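PDB 5JWC: NADH dehydrogenase, putative, which probably passes electrons from NADH through its bound FAD to ubiquinone, as a type II NADH dehydrogenase of the malaria parasite. Local coordinates for residues A[47-51]-A[52-56]; A[377-380]-A[381-385]; A[85-88]-A[89-92]. All coordinates share one frame; numbering follows the deposited sequence.

Contact 1 of 3, residues A[47-51]-A[52-56]; sequences IDFKK and YDVTL
V54, on strand 53-57, packs against I47 and F49 of the turn just before it. From CB outward V54 meets aromatic carbon first: its CB lies 3.8 Å from CE1 of F49. The CG1 branch reaches the same CE1, while CG2, set anti to the carbonyl carbon, goes further into the turn. There CG2 of V54 comes 3.9 Å from CG2 of I47 and touches CD1 of F49, lying in the plane of that ring at its edge. A beta-branched residue suits the place, since it favours the extended strand backbone and offers two methyls to two neighbours. I47 has a second apolar use, as its CD1 approaches CD2 of Y52 at 4.1 Å with the two side chains crossing at about a right angle.

The turn between them is tied by backbone and carboxylate. The N-H of Y52 binds O of D48 at 3.1 Å, nearly along the C=O axis although the N-H...O angle is only 146°. The D48 carboxylate folds forward over its own turn, and OD1 takes the N-H of K50 at 2.8 Å on its anti side. This is an Asx turn, for which aspartate has the right reach; the N-H of K51 adds a weak bond to OD1.

The tyrosine hydroxyl of Y52 and NZ of K51 bond to backbone carbonyls of F438 and N439 at the end of helix 424-440, and F49 has a cation-pi partner in K92. In the Rossmann-type FAD-binding fold this turn links helix 38-46 to the second strand. Polar and apolar work are thus shared out: D48 ties the backbone through O and OD1, while F49 and V54 meet L44 of helix 38-46 and V54 also meets I33 of strand 30-34.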
ATOM      1  N   ILE A  47     -18.188  23.301   8.279  1.00 30.45           N
ATOM      2  CA  ILE A  47     -19.622  23.451   8.489  1.00 31.02           C
ATOM      3  C   ILE A  47     -19.959  23.141   9.957  1.00 39.24           C
ATOM      4  O   ILE A  47     -19.395  22.220  10.551  1.00 34.43           O
ATOM      5  CB  ILE A  47     -20.418  22.551   7.533  1.00 28.74           C
ATOM      6  CG1 ILE A  47     -21.915  22.890   7.581  1.00 34.02           C
ATOM      7  CG2 ILE A  47     -20.130  21.056   7.793  1.00 29.09           C
ATOM      8  CD1 ILE A  47     -22.225  24.343   7.172  1.00 32.47           C
ATOM      9  N   ASP A  48     -20.822  23.956  10.556  1.00 35.07           N
ATOM     10  CA  ASP A  48     -21.181  23.782  11.964  1.00 36.89           C
ATOM     11  C   ASP A  48     -22.121  22.591  12.157  1.00 37.37           C
ATOM     12  O   ASP A  48     -23.293  22.646  11.773  1.00 39.41           O
ATOM     13  CB  ASP A  48     -21.829  25.055  12.508  1.00 40.65           C
ATOM     14  CG  ASP A  48     -21.858  25.097  14.035  1.00 44.06           C
ATOM     15  OD1 ASP A  48     -22.021  24.034  14.666  1.00 44.96           O
ATOM     16  OD2 ASP A  48     -21.713  26.206  14.601  1.00 46.95           O
ATOM     17  N   PHE A  49     -21.615  21.525  12.768  1.00 36.71           N
ATOM     18  CA  PHE A  49     -22.417  20.325  12.996  1.00 39.12           C
ATOM     19  C   PHE A  49     -23.525  20.557  14.032  1.00 40.71           C
ATOM     20  O   PHE A  49     -24.483  19.801  14.091  1.00 40.25           O
ATOM     21  CB  PHE A  49     -21.531  19.157  13.448  1.00 37.22           C
ATOM     22  CG  PHE A  49     -20.642  18.611  12.363  1.00 37.67           C
ATOM     23  CD1 PHE A  49     -20.993  18.727  11.030  1.00 32.81           C
ATOM     24  CD2 PHE A  49     -19.448  17.985  12.682  1.00 39.72           C
ATOM     25  CE1 PHE A  49     -20.160  18.225  10.027  1.00 38.53           C
ATOM     26  CE2 PHE A  49     -18.616  17.477  11.685  1.00 39.27           C
ATOM     27  CZ  PHE A  49     -18.969  17.599  10.368  1.00 35.24           C
ATOM     28  N   LYS A  50     -23.385  21.589  14.855  1.00 40.65           N
ATOM     29  CA  LYS A  50     -24.450  21.929  15.796  1.00 46.55           C
ATOM     30  C   LYS A  50     -25.651  22.530  15.061  1.00 47.13           C
ATOM     31  O   LYS A  50     -26.801  22.217  15.381  1.00 45.32           O
ATOM     32  CB  LYS A  50     -23.942  22.903  16.862  1.00 44.97           C
ATOM     33  CG  LYS A  50     -24.931  23.177  17.996  1.00 49.56           C
ATOM     34  CD  LYS A  50     -24.254  23.964  19.122  1.00 51.88           C
ATOM     35  CE  LYS A  50     -25.146  24.079  20.359  1.00 63.69           C
ATOM     36  NZ  LYS A  50     -24.369  24.580  21.536  1.00 64.43           N
ATOM     37  N   LYS A  51     -25.383  23.360  14.053  1.00 41.08           N
ATOM     38  CA  LYS A  51     -26.449  24.075  13.344  1.00 40.48           C
ATOM     39  C   LYS A  51     -27.139  23.213  12.306  1.00 42.89           C
ATOM     40  O   LYS A  51     -28.322  23.400  12.027  1.00 43.72           O
ATOM     41  CB  LYS A  51     -25.894  25.345  12.683  1.00 40.39           C
ATOM     42  CG  LYS A  51     -25.205  26.266  13.685  1.00 48.41           C
ATOM     43  CD  LYS A  51     -24.871  27.650  13.117  1.00 53.46           C
ATOM     44  CE  LYS A  51     -24.309  28.558  14.214  1.00 53.06           C
ATOM     45  NZ  LYS A  51     -23.555  29.741  13.679  1.00 53.75           N
ATOM     46  N   TYR A  52     -26.412  22.263  11.725  1.00 39.08           N
ATOM     47  CA  TYR A  52     -26.978  21.466  10.655  1.00 31.93           C
ATOM     48  C   TYR A  52     -26.754  19.983  10.870  1.00 35.41           C
ATOM     49  O   TYR A  52     -25.878  19.572  11.620  1.00 36.44           O
ATOM     50  CB  TYR A  52     -26.394  21.890   9.294  1.00 35.56           C
ATOM     51  CG  TYR A  52     -26.671  23.344   8.900  1.00 34.09           C
ATOM     52  CD1 TYR A  52     -27.825  23.684   8.207  1.00 39.64           C
ATOM     53  CD2 TYR A  52     -25.777  24.360   9.217  1.00 35.37           C
ATOM     54  CE1 TYR A  52     -28.085  25.012   7.832  1.00 41.22           C
ATOM     55  CE2 TYR A  52     -26.031  25.686   8.850  1.00 36.43           C
ATOM     56  CZ  TYR A  52     -27.184  25.999   8.162  1.00 35.58           C
ATOM     57  OH  TYR A  52     -27.432  27.301   7.791  1.00 37.96           O
ATOM     58  N   ASP A  53     -27.576  19.187  10.202  1.00 42.23           N
ATOM     59  CA  ASP A  53     -27.370  17.752  10.119  1.00 41.29           C
ATOM     60  C   ASP A  53     -26.701  17.427   8.792  1.00 40.80           C
ATOM     61  O   ASP A  53     -27.339  17.453   7.736  1.00 37.01           O
ATOM     62  CB  ASP A  53     -28.684  16.993  10.251  1.00 47.95           C
ATOM     63  CG  ASP A  53     -28.491  15.492  10.168  1.00 56.99           C
ATOM     64  OD1 ASP A  53     -27.698  14.947  10.974  1.00 61.10           O
ATOM     65  OD2 ASP A  53     -29.123  14.863   9.289  1.00 59.94           O
ATOM     66  N   VAL A  54     -25.407  17.132   8.858  1.00 40.96           N
ATOM     67  CA  VAL A  54     -24.577  17.037   7.661  1.00 34.77           C
ATOM     68  C   VAL A  54     -24.217  15.604   7.326  1.00 37.25           C
ATOM     69  O   VAL A  54     -23.670  14.880   8.170  1.00 33.57           O
ATOM     70  CB  VAL A  54     -23.280  17.834   7.834  1.00 36.43           C
ATOM     71  CG1 VAL A  54     -22.403  17.735   6.569  1.00 33.27           C
ATOM     72  CG2 VAL A  54     -23.585  19.292   8.209  1.00 31.86           C
ATOM     73  N   THR A  55     -24.506  15.207   6.088  1.00 31.45           N
ATOM     74  CA  THR A  55     -24.047  13.918   5.603  1.00 35.03           C
ATOM     75  C   THR A  55     -23.199  14.096   4.349  1.00 33.59           C
ATOM     76  O   THR A  55     -23.630  14.735   3.386  1.00 32.65           O
ATOM     77  CB  THR A  55     -25.237  12.959   5.300  1.00 36.77           C
ATOM     78  OG1 THR A  55     -26.062  12.840   6.466  1.00 41.33           O
ATOM     79  CG2 THR A  55     -24.735  11.587   4.921  1.00 37.21           C
ATOM     80  N   LEU A  56     -21.990  13.543   4.365  1.00 29.40           N
ATOM     81  CA  LEU A  56     -21.176  13.535   3.173  1.00 27.71           C
ATOM     82  C   LEU A  56     -21.313  12.197   2.480  1.00 30.57           C
ATOM     83  O   LEU A  56     -21.220  11.123   3.102  1.00 31.85           O
ATOM     84  CB  LEU A  56     -19.709  13.847   3.495  1.00 31.29           C
ATOM     85  CG  LEU A  56     -18.808  14.148   2.287  1.00 28.89           C
ATOM     86  CD1 LEU A  56     -17.683  15.131   2.734  1.00 28.62           C
ATOM     87  CD2 LEU A  56     -18.199  12.886   1.688  1.00 24.92           C
TER

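Contact 2 of 3, residues A[377-380]-A[381-385]; sequences SELT and KTFPQ
L379 and F383 meet near the C-terminal end of helix 376-380 in the helical insertion domain, where a single carbonyl takes two amides. The O of L379 accepts the N-H of F383, four residues on, at 2.7 Å, in the carbonyl plane and fairly straight at 159°. It also accepts the N-H of T382, three residues on, at 3.0 Å, but that donor stands above the carbonyl plane. Two bonds thus hold this one oxygen.

F383 carries its CG beside the backbone N, anti to the carbonyl carbon (chi1 -55°), which swings the ring back along the last turn. The O of L379 then lies near the ring plane at its edge, 3.5 Å from CD2 of F383, and CE2 gives a loose apolar contact to CD2 of L379. CG2 of T382 sits over one ring face, offset toward the rim. Leucine and phenylalanine suit this inner side: L379 also packs on I358 and I361 of helix 355-361, and F383 on L351. T380 adds a C-H...O contact, its CA 3.4 Å from O of F383.

On the outer side K381 is bent at chi3 (-67°), curling its chain back over the preceding turn. NZ of K381 remains 5.5 Å from OE2 of E378, probably at most a loose electrostatic attraction. The polarised methylene beside that ammonium makes the nearer approach, with CE of K381 lying 3.3 Å from the backbone O of E378.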
ATOM      1  N   SER A 377     -15.426  48.616  -4.178  1.00 54.98           N
ATOM      2  CA  SER A 377     -15.541  47.835  -2.945  1.00 58.12           C
ATOM      3  C   SER A 377     -16.976  47.405  -2.663  1.00 58.35           C
ATOM      4  O   SER A 377     -17.229  46.246  -2.353  1.00 59.45           O
ATOM      5  CB  SER A 377     -15.009  48.614  -1.741  1.00 63.62           C
ATOM      6  OG  SER A 377     -16.010  49.475  -1.221  1.00 65.02           O
ATOM      7  N   GLU A 378     -17.912  48.345  -2.741  1.00 56.48           N
ATOM      8  CA  GLU A 378     -19.307  48.055  -2.432  1.00 52.63           C
ATOM      9  C   GLU A 378     -19.974  47.171  -3.483  1.00 51.14           C
ATOM     10  O   GLU A 378     -20.714  46.242  -3.143  1.00 49.19           O
ATOM     11  CB  GLU A 378     -20.100  49.353  -2.262  1.00 56.57           C
ATOM     12  CG  GLU A 378     -21.607  49.150  -2.199  1.00 65.25           C
ATOM     13  CD  GLU A 378     -22.401  50.449  -2.066  1.00 76.44           C
ATOM     14  OE1 GLU A 378     -22.124  51.416  -2.814  1.00 77.81           O
ATOM     15  OE2 GLU A 378     -23.311  50.490  -1.210  1.00 78.01           O
ATOM     16  N   LEU A 379     -19.722  47.448  -4.756  1.00 44.79           N
ATOM     17  CA  LEU A 379     -20.459  46.754  -5.800  1.00 43.07           C
ATOM     18  C   LEU A 379     -19.896  45.356  -6.033  1.00 38.22           C
ATOM     19  O   LEU A 379     -20.581  44.474  -6.552  1.00 37.48           O
ATOM     20  CB  LEU A 379     -20.407  47.565  -7.097  1.00 42.52           C
ATOM     21  CG  LEU A 379     -21.295  48.814  -7.168  1.00 45.50           C
ATOM     22  CD1 LEU A 379     -20.983  49.618  -8.426  1.00 41.99           C
ATOM     23  CD2 LEU A 379     -22.766  48.420  -7.122  1.00 39.64           C
ATOM     24  N   THR A 380     -18.657  45.142  -5.614  1.00 40.74           N
ATOM     25  CA  THR A 380     -18.035  43.832  -5.771  1.00 42.17           C
ATOM     26  C   THR A 380     -18.705  42.789  -4.861  1.00 40.41           C
ATOM     27  O   THR A 380     -18.696  41.600  -5.159  1.00 36.89           O
ATOM     28  CB  THR A 380     -16.515  43.925  -5.502  1.00 45.76           C
ATOM     29  OG1 THR A 380     -15.830  42.813  -6.081  1.00 51.85           O
ATOM     30  CG2 THR A 380     -16.221  43.971  -4.032  1.00 52.84           C
ATOM     31  N   LYS A 381     -19.350  43.243  -3.787  1.00 43.87           N
ATOM     32  CA  LYS A 381     -20.116  42.335  -2.930  1.00 42.12           C
ATOM     33  C   LYS A 381     -21.294  41.733  -3.693  1.00 38.08           C
ATOM     34  O   LYS A 381     -21.755  40.640  -3.371  1.00 37.01           O
ATOM     35  CB  LYS A 381     -20.580  43.047  -1.646  1.00 44.76           C
ATOM     36  CG  LYS A 381     -19.409  43.346  -0.691  1.00 46.29           C
ATOM     37  CD  LYS A 381     -19.807  44.237   0.487  1.00 55.62           C
ATOM     38  CE  LYS A 381     -20.179  45.644   0.050  1.00 61.44           C
ATOM     39  NZ  LYS A 381     -20.326  46.597   1.190  1.00 62.29           N
ATOM     40  N   THR A 382     -21.750  42.428  -4.730  1.00 36.35           N
ATOM     41  CA  THR A 382     -22.807  41.927  -5.596  1.00 30.92           C
ATOM     42  C   THR A 382     -22.280  41.371  -6.916  1.00 34.85           C
ATOM     43  O   THR A 382     -22.766  40.352  -7.412  1.00 35.49           O
ATOM     44  CB  THR A 382     -23.839  43.039  -5.922  1.00 39.51           C
ATOM     45  OG1 THR A 382     -24.457  43.501  -4.715  1.00 42.26           O
ATOM     46  CG2 THR A 382     -24.892  42.518  -6.853  1.00 37.20           C
ATOM     47  N   PHE A 383     -21.300  42.049  -7.503  1.00 33.12           N
ATOM     48  CA  PHE A 383     -20.822  41.671  -8.832  1.00 34.00           C
ATOM     49  C   PHE A 383     -19.330  41.316  -8.782  1.00 34.37           C
ATOM     50  O   PHE A 383     -18.490  42.211  -8.751  1.00 34.61           O
ATOM     51  CB  PHE A 383     -21.037  42.813  -9.838  1.00 35.61           C
ATOM     52  CG  PHE A 383     -22.458  43.308  -9.941  1.00 33.07           C
ATOM     53  CD1 PHE A 383     -23.367  42.691 -10.791  1.00 33.18           C
ATOM     54  CD2 PHE A 383     -22.867  44.428  -9.228  1.00 37.46           C
ATOM     55  CE1 PHE A 383     -24.668  43.174 -10.906  1.00 39.35           C
ATOM     56  CE2 PHE A 383     -24.170  44.910  -9.332  1.00 35.53           C
ATOM     57  CZ  PHE A 383     -25.068  44.278 -10.169  1.00 33.34           C
ATOM     58  N   PRO A 384     -18.991  40.014  -8.764  1.00 33.81           N
ATOM     59  CA  PRO A 384     -17.558  39.689  -8.630  1.00 32.94           C
ATOM     60  C   PRO A 384     -16.733  40.150  -9.840  1.00 31.16           C
ATOM     61  O   PRO A 384     -15.524  40.355  -9.722  1.00 33.94           O
ATOM     62  CB  PRO A 384     -17.551  38.156  -8.513  1.00 33.42           C
ATOM     63  CG  PRO A 384     -18.797  37.718  -9.208  1.00 34.95           C
ATOM     64  CD  PRO A 384     -19.824  38.806  -8.900  1.00 31.77           C
ATOM     65  N   GLN A 385     -17.380  40.319 -10.990  1.00 31.38           N
ATOM     66  CA  GLN A 385     -16.667  40.714 -12.196  1.00 33.09           C
ATOM     67  C   GLN A 385     -16.117  42.161 -12.124  1.00 35.08           C
ATOM     68  O   GLN A 385     -15.301  42.549 -12.947  1.00 35.63           O
ATOM     69  CB  GLN A 385     -17.551  40.513 -13.441  1.00 32.71           C
ATOM     70  CG  GLN A 385     -18.828  41.325 -13.498  1.00 32.18           C
ATOM     71  CD  GLN A 385     -20.001  40.631 -12.827  1.00 37.64           C
ATOM     72  OE1 GLN A 385     -19.903  40.188 -11.682  1.00 36.13           O
ATOM     73  NE2 GLN A 385     -21.123  40.554 -13.533  1.00 33.99           N
TER

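Contact 3 of 3, residues A[85-88]-A[89-92]; sequences SIRN and FLRK
The torsions of F89 and R91 turn both side chains back toward residues 85-88: F89 holds CG anti to its carbonyl carbon (chi1 -56°), and R91 is bent at chi3 (-56°). The F89 ring consequently presents its edge to two carbonyls, with O of S85 in the ring plane only 3.2 Å from CD2 of F89. O of I86 lies at the edge too. Aromatic C-H groups carry slight positive charge, so a phenylalanine edge is a fair neighbour for these oxygens.

The same I86 oxygen accepts the N-H of F89 at 2.9 Å, a nearly straight bond (164°) whose donor stands above the carbonyl plane. It continues the bond pattern of the 3-10 turn 86-88. The bend in R91 delivers its NH1 to O of R87 at 3.0 Å, a weak bond, and the N-H of L90 makes another long, weak one to that oxygen. L90 adds an apolar contact: its CD1 lies 3.8 Å from NH1 of R87, crossing the arginine chain obliquely.

Both arginines suit a subunit boundary, for R87 forms a salt bridge through NE with E173 of the second subunit, and NH2 of R91 bonds to N218 of that subunit. Within the chain, F89 stands edge-to-face with F41 and touches L45 of helix 38-46, while I86 and L90 pack between L44 of that helix and Y100 of strand 99-109.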
ATOM      1  N   SER A  85      -8.694  10.127   6.107  1.00 29.03           N
ATOM      2  CA  SER A  85      -9.937   9.367   6.228  1.00 30.03           C
ATOM      3  C   SER A  85     -11.081  10.279   6.664  1.00 28.38           C
ATOM      4  O   SER A  85     -10.977  10.969   7.670  1.00 29.59           O
ATOM      5  CB  SER A  85      -9.776   8.227   7.237  1.00 32.13           C
ATOM      6  OG  SER A  85      -8.991   7.177   6.694  1.00 36.84           O
ATOM      7  N   ILE A  86     -12.174  10.266   5.919  1.00 25.50           N
ATOM      8  CA  ILE A  86     -13.296  11.144   6.225  1.00 25.44           C
ATOM      9  C   ILE A  86     -13.813  10.963   7.656  1.00 30.52           C
ATOM     10  O   ILE A  86     -14.052  11.942   8.363  1.00 28.04           O
ATOM     11  CB  ILE A  86     -14.451  10.917   5.259  1.00 25.81           C
ATOM     12  CG1 ILE A  86     -13.997  11.186   3.819  1.00 29.03           C
ATOM     13  CG2 ILE A  86     -15.620  11.847   5.618  1.00 29.59           C
ATOM     14  CD1 ILE A  86     -13.446  12.580   3.606  1.00 29.91           C
ATOM     15  N   ARG A  87     -13.955   9.715   8.098  1.00 32.46           N
ATOM     16  CA  ARG A  87     -14.551   9.477   9.424  1.00 33.09           C
ATOM     17  C   ARG A  87     -13.755  10.079  10.573  1.00 33.61           C
ATOM     18  O   ARG A  87     -14.308  10.314  11.643  1.00 37.37           O
ATOM     19  CB  ARG A  87     -14.773   7.979   9.664  1.00 28.89           C
ATOM     20  CG  ARG A  87     -15.826   7.438   8.747  1.00 29.87           C
ATOM     21  CD  ARG A  87     -16.312   6.058   9.132  1.00 27.89           C
ATOM     22  NE  ARG A  87     -17.328   5.614   8.185  1.00 30.29           N
ATOM     23  CZ  ARG A  87     -18.606   6.002   8.210  1.00 34.84           C
ATOM     24  NH1 ARG A  87     -19.046   6.855   9.143  1.00 33.26           N
ATOM     25  NH2 ARG A  87     -19.450   5.541   7.300  1.00 30.93           N
ATOM     26  N   ASN A  88     -12.473  10.363  10.357  1.00 35.82           N
ATOM     27  CA  ASN A  88     -11.667  11.021  11.397  1.00 34.06           C
ATOM     28  C   ASN A  88     -12.085  12.448  11.690  1.00 35.08           C
ATOM     29  O   ASN A  88     -11.638  13.032  12.675  1.00 38.75           O
ATOM     30  CB  ASN A  88     -10.185  11.053  11.004  1.00 40.67           C
ATOM     31  CG  ASN A  88      -9.500   9.732  11.191  1.00 47.77           C
ATOM     32  OD1 ASN A  88     -10.019   8.844  11.868  1.00 53.54           O
ATOM     33  ND2 ASN A  88      -8.323   9.583  10.586  1.00 49.24           N
ATOM     34  N   PHE A  89     -12.911  13.030  10.826  1.00 32.89           N
ATOM     35  CA  PHE A  89     -13.253  14.445  10.960  1.00 37.59           C
ATOM     36  C   PHE A  89     -14.751  14.642  11.147  1.00 34.21           C
ATOM     37  O   PHE A  89     -15.269  15.724  10.886  1.00 35.05           O
ATOM     38  CB  PHE A  89     -12.761  15.230   9.720  1.00 31.57           C
ATOM     39  CG  PHE A  89     -11.286  15.081   9.470  1.00 29.85           C
ATOM     40  CD1 PHE A  89     -10.386  16.034   9.934  1.00 29.96           C
ATOM     41  CD2 PHE A  89     -10.798  13.970   8.813  1.00 28.12           C
ATOM     42  CE1 PHE A  89      -9.015  15.878   9.720  1.00 32.28           C
ATOM     43  CE2 PHE A  89      -9.424  13.802   8.595  1.00 35.36           C
ATOM     44  CZ  PHE A  89      -8.533  14.762   9.053  1.00 31.17           C
ATOM     45  N   LEU A  90     -15.452  13.592  11.572  1.00 36.44           N
ATOM     46  CA  LEU A  90     -16.905  13.669  11.726  1.00 32.81           C
ATOM     47  C   LEU A  90     -17.342  14.081  13.118  1.00 37.58           C
ATOM     48  O   LEU A  90     -18.507  14.406  13.324  1.00 38.23           O
ATOM     49  CB  LEU A  90     -17.569  12.334  11.369  1.00 32.41           C
ATOM     50  CG  LEU A  90     -17.607  11.907   9.903  1.00 34.95           C
ATOM     51  CD1 LEU A  90     -18.307  10.569   9.741  1.00 30.06           C
ATOM     52  CD2 LEU A  90     -18.293  12.979   9.024  1.00 31.65           C
ATOM     53  N   ARG A  91     -16.422  14.070  14.073  1.00 37.15           N
ATOM     54  CA  ARG A  91     -16.768  14.357  15.467  1.00 42.93           C
ATOM     55  C   ARG A  91     -16.048  15.617  15.933  1.00 45.45           C
ATOM     56  O   ARG A  91     -14.874  15.576  16.260  1.00 42.95           O
ATOM     57  CB  ARG A  91     -16.422  13.162  16.377  1.00 39.35           C
ATOM     58  CG  ARG A  91     -17.183  11.887  16.021  1.00 41.97           C
ATOM     59  CD  ARG A  91     -16.585  10.622  16.654  1.00 42.48           C
ATOM     60  NE  ARG A  91     -15.176  10.431  16.317  1.00 43.42           N
ATOM     61  CZ  ARG A  91     -14.755   9.915  15.163  1.00 41.28           C
ATOM     62  NH1 ARG A  91     -15.637   9.564  14.229  1.00 37.00           N
ATOM     63  NH2 ARG A  91     -13.455   9.763  14.937  1.00 40.63           N
ATOM     64  N   LYS A  92     -16.737  16.750  15.919  1.00 50.37           N
ATOM     65  CA  LYS A  92     -16.085  17.989  16.305  1.00 53.60           C
ATOM     66  C   LYS A  92     -16.118  18.174  17.818  1.00 60.16           C
ATOM     67  O   LYS A  92     -16.852  17.486  18.531  1.00 54.08           O
ATOM     68  CB  LYS A  92     -16.715  19.179  15.578  1.00 51.92           C
ATOM     69  CG  LYS A  92     -16.221  19.287  14.135  1.00 49.49           C
ATOM     70  CD  LYS A  92     -16.931  20.375  13.336  1.00 51.29           C
ATOM     71  CE  LYS A  92     -16.317  20.465  11.937  1.00 46.82           C
ATOM     72  NZ  LYS A  92     -17.266  20.926  10.907  1.00 37.93           N
TER

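Overall arrangement
From the N terminus, contact 1 comes first, closing the turn that leads from helix 38-46 into strand 53-57. Contact 3 follows in the connection between strands 83-85 and 99-109, and contact 2 comes last, at the end of helix 376-380. All three are local turns in series, so none encloses or crosses another. Contacts 1 and 3, with centres about 12 Å apart, touch directly: K92 reaches I47 and F49, joining the two connections beside helix 38-46 within the FAD-binding fold. Contact 2 belongs to the helical insertion domain, its nearest atoms about 18 Å from contact 1 and about 25 Å from contact 3.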